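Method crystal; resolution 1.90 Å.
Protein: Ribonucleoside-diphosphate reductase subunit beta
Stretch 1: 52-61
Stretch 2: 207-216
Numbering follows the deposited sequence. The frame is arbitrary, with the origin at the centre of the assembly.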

# COMPACT_ATOMS: atom_id res chain seq x y z
N PHE A 52 -1.04 6.25 12.18
CA PHE A 52 -0.99 7.12 11.00
C PHE A 52 -0.39 8.49 11.36
O PHE A 52 -0.74 9.06 12.39
N TRP A 53 0.49 9.00 10.50
CA TRP A 53 1.06 10.34 10.66
C TRP A 53 1.49 10.83 9.28
O TRP A 53 1.68 10.04 8.37
N THR A 54 1.60 12.14 9.11
CA THR A 54 2.16 12.69 7.89
C THR A 54 3.09 13.82 8.30
O THR A 54 2.93 14.41 9.36
N PRO A 55 4.06 14.14 7.45
CA PRO A 55 4.94 15.26 7.84
C PRO A 55 4.26 16.63 7.93
O PRO A 55 4.78 17.51 8.58
N PHE A 56 3.07 16.78 7.35
CA PHE A 56 2.37 18.04 7.36
C PHE A 56 1.83 18.45 8.72
O PHE A 56 1.45 19.60 8.88
N GLU A 57 1.78 17.54 9.68
CA GLU A 57 1.37 17.83 11.04
C GLU A 57 2.56 18.37 11.87
O GLU A 57 2.36 18.81 12.99
N ILE A 58 3.79 18.36 11.32
CA ILE A 58 5.00 18.78 12.04
C ILE A 58 5.51 20.14 11.53
O ILE A 58 5.85 20.29 10.35
N ASN A 59 5.57 21.12 12.42
CA ASN A 59 6.00 22.46 12.06
C ASN A 59 7.52 22.56 12.20
O ASN A 59 8.05 22.33 13.28
N MSE A 60 8.19 22.98 11.13
CA MSE A 60 9.65 23.04 11.08
C MSE A 60 10.28 24.42 11.36
O MSE A 60 11.50 24.56 11.24
N SER A 61 9.47 25.41 11.76
CA SER A 61 9.95 26.77 11.99
C SER A 61 11.05 26.90 13.00
O SER A 61 12.00 27.62 12.74
N VAL A 207 14.45 19.29 17.23
CA VAL A 207 13.52 18.37 17.86
C VAL A 207 12.38 17.92 16.92
O VAL A 207 11.95 16.75 16.98
N SER A 208 11.87 18.82 16.09
CA SER A 208 10.84 18.44 15.10
C SER A 208 11.36 17.41 14.09
O SER A 208 10.66 16.47 13.75
N THR A 209 12.60 17.59 13.64
CA THR A 209 13.25 16.61 12.76
C THR A 209 13.36 15.25 13.45
O THR A 209 13.01 14.24 12.89
N SER A 210 13.86 15.25 14.69
CA SER A 210 13.97 14.05 15.50
C SER A 210 12.63 13.31 15.73
O SER A 210 12.58 12.07 15.76
N THR A 211 11.57 14.08 15.92
CA THR A 211 10.22 13.58 16.05
C THR A 211 9.79 12.80 14.79
O THR A 211 9.29 11.68 14.91
N MSE A 212 10.07 13.35 13.61
CA MSE A 212 9.69 12.69 12.36
C MSE A 212 10.54 11.44 12.15
O MSE A 212 10.02 10.40 11.74
N ILE A 213 11.83 11.53 12.45
CA ILE A 213 12.73 10.37 12.44
C ILE A 213 12.20 9.26 13.35
O ILE A 213 12.24 8.08 13.00
N ASN A 214 11.73 9.64 14.53
CA ASN A 214 11.19 8.70 15.49
C ASN A 214 9.90 8.06 14.99
O ASN A 214 9.70 6.88 15.21
N TYR A 215 9.02 8.83 14.33
CA TYR A 215 7.83 8.23 13.68
C TYR A 215 8.24 7.24 12.61
O TYR A 215 7.66 6.14 12.54
N ILE A 216 9.22 7.61 11.78
CA ILE A 216 9.76 6.70 10.77
C ILE A 216 10.32 5.42 11.41
O ILE A 216 9.99 4.29 10.99

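An irregular segment can pack against a helix almost wholly through apolar side chains, and residues 52-61 of this ribonucleotide reductase subunit, with a short 3-10 turn at 55-57 and lying along helix 207-216, illustrate the principle, with a single water joining the polar groups near one end. Because a helix brings every third or fourth residue round to the same side, Ser208, Thr211 and Tyr215 all direct CA-to-CB toward the first stretch, while Met212, a selenomethionine, leaves the backbone sideways and still contributes heavily.

Trp53 anchors one end. Its p rotamer (chi1 65°) lays the indole against the helix, where Tyr215 CB sits over one face, 3.5 Å from the centroid of the five-membered ring and nearly on its normal, a CH-pi contact. The two aromatic rings themselves meet obliquely, their planes at 52°. Trp53 CZ3 also lies 3.4 Å from Met212 CG, and Trp53 CZ2 lies 3.8 Å from Ile216 CG1. The indole NE1 is satisfied elsewhere in the structure.

Ile58 (m, t) occupies the middle: its CD1 reaches 3.6 Å from Met212 CG and 3.9 Å from Tyr215 CE2, while its CG2 approaches Ser208 CB at 3.8 Å. Met212, whose chi1 of -136° falls between wells, places SE 3.7 Å from Pro55 CB, so one flexible chain touches three residues of the first stretch, Trp53, Pro55 and Ile58. Nearby, Glu57 OE1 accepts a hydrogen bond from Thr54 N (3.2 Å), tying that segment to itself.

Farther along, selenomethionine Met60 leaves sideways but curls back, all three chi angles m, bringing CE 3.4 Å from Thr209 OG1. Asn59 directs its CA-to-CB bond away from the helix; its OD1 accepts from Ser61 N at 2.9 Å. Its carbonyl instead faces the helix: a water donates to Asn59 O (2.8 Å) and accepts from Ser208 OG (3.1 Å), bridging the stretches.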

# COMPACT_ATOMS: atom_id res chain seq x y z
CB PHE A 52 -2.38 7.32 10.39
CG PHE A 52 -2.37 8.13 9.13
CD1 PHE A 52 -2.05 7.54 7.92
CD2 PHE A 52 -2.65 9.50 9.15
CE1 PHE A 52 -2.05 8.29 6.74
CE2 PHE A 52 -2.62 10.25 7.97
CZ PHE A 52 -2.30 9.64 6.77
CB TRP A 53 2.28 10.34 11.63
CG TRP A 53 3.45 9.57 11.13
CD1 TRP A 53 3.64 8.23 11.27
CD2 TRP A 53 4.55 10.05 10.34
NE1 TRP A 53 4.78 7.85 10.62
CE2 TRP A 53 5.37 8.94 10.05
CE3 TRP A 53 4.94 11.31 9.86
CZ2 TRP A 53 6.53 9.04 9.33
CZ3 TRP A 53 6.14 11.40 9.13
CH2 TRP A 53 6.89 10.27 8.86
CB THR A 54 1.11 13.25 6.84
OG1 THR A 54 0.67 14.54 7.21
CG2 THR A 54 -0.04 12.26 6.64
CB PRO A 55 6.01 15.24 6.76
CG PRO A 55 5.36 14.57 5.61
CD PRO A 55 4.46 13.54 6.17
CB PHE A 56 1.25 18.04 6.29
CG PHE A 56 1.77 17.80 4.90
CD1 PHE A 56 2.44 18.79 4.22
CD2 PHE A 56 1.65 16.55 4.30
CE1 PHE A 56 2.97 18.56 2.93
CE2 PHE A 56 2.17 16.32 3.02
CZ PHE A 56 2.82 17.34 2.34
CB GLU A 57 0.77 16.55 11.69
CG GLU A 57 1.79 15.50 12.24
CD GLU A 57 1.19 14.10 12.54
OE1 GLU A 57 0.44 13.51 11.70
OE2 GLU A 57 1.50 13.57 13.63
CB ILE A 58 6.07 17.69 11.92
CG1 ILE A 58 5.59 16.46 12.72
CG2 ILE A 58 7.42 18.19 12.43
CD1 ILE A 58 6.39 15.26 12.51
CB ASN A 59 5.30 23.47 12.96
CG ASN A 59 5.52 24.92 12.51
OD1 ASN A 59 6.64 25.35 12.22
ND2 ASN A 59 4.45 25.69 12.46
CB MSE A 60 10.11 22.52 9.71
CG MSE A 60 9.95 20.99 9.52
SE MSE A 60 11.16 20.02 10.58
CE MSE A 60 12.82 20.71 9.96
CB SER A 61 8.82 27.67 12.47
OG SER A 61 7.72 27.52 11.61
CB VAL A 207 12.94 19.00 19.16
CG1 VAL A 207 11.87 18.09 19.77
CG2 VAL A 207 14.07 19.27 20.18
CB SER A 208 10.28 19.66 14.39
OG SER A 208 9.54 20.42 15.31
CB THR A 209 14.65 17.08 12.35
OG1 THR A 209 14.56 18.32 11.64
CG2 THR A 209 15.36 15.99 11.51
CB SER A 210 14.60 14.45 16.83
OG SER A 210 14.68 13.33 17.66
CB THR A 211 9.20 14.70 16.25
OG1 THR A 211 9.44 15.39 17.50
CG2 THR A 211 7.79 14.13 16.22
CB MSE A 212 9.80 13.65 11.18
CG MSE A 212 8.56 13.58 10.18
SE MSE A 212 8.56 15.25 9.38
CE MSE A 212 10.22 14.84 8.47
CB ILE A 213 14.18 10.74 12.88
CG1 ILE A 213 14.85 11.68 11.87
CG2 ILE A 213 15.06 9.50 13.03
CD1 ILE A 213 15.13 11.10 10.49
CB ASN A 214 10.99 9.39 16.82
CG ASN A 214 10.87 8.41 17.98
OD1 ASN A 214 9.91 8.46 18.73
ND2 ASN A 214 11.83 7.49 18.11
CB TYR A 215 6.92 9.27 13.11
CG TYR A 215 6.26 10.22 14.12
CD1 TYR A 215 6.22 9.95 15.49
CD2 TYR A 215 5.61 11.35 13.67
CE1 TYR A 215 5.58 10.84 16.37
CE2 TYR A 215 4.97 12.20 14.53
CZ TYR A 215 4.96 11.94 15.87
OH TYR A 215 4.31 12.80 16.73
CB ILE A 216 10.86 7.35 9.90
CG1 ILE A 216 10.28 8.47 9.02
CG2 ILE A 216 11.61 6.27 9.03
CD1 ILE A 216 11.30 9.45 8.36
O HOH W 1 10.43 23.20 14.37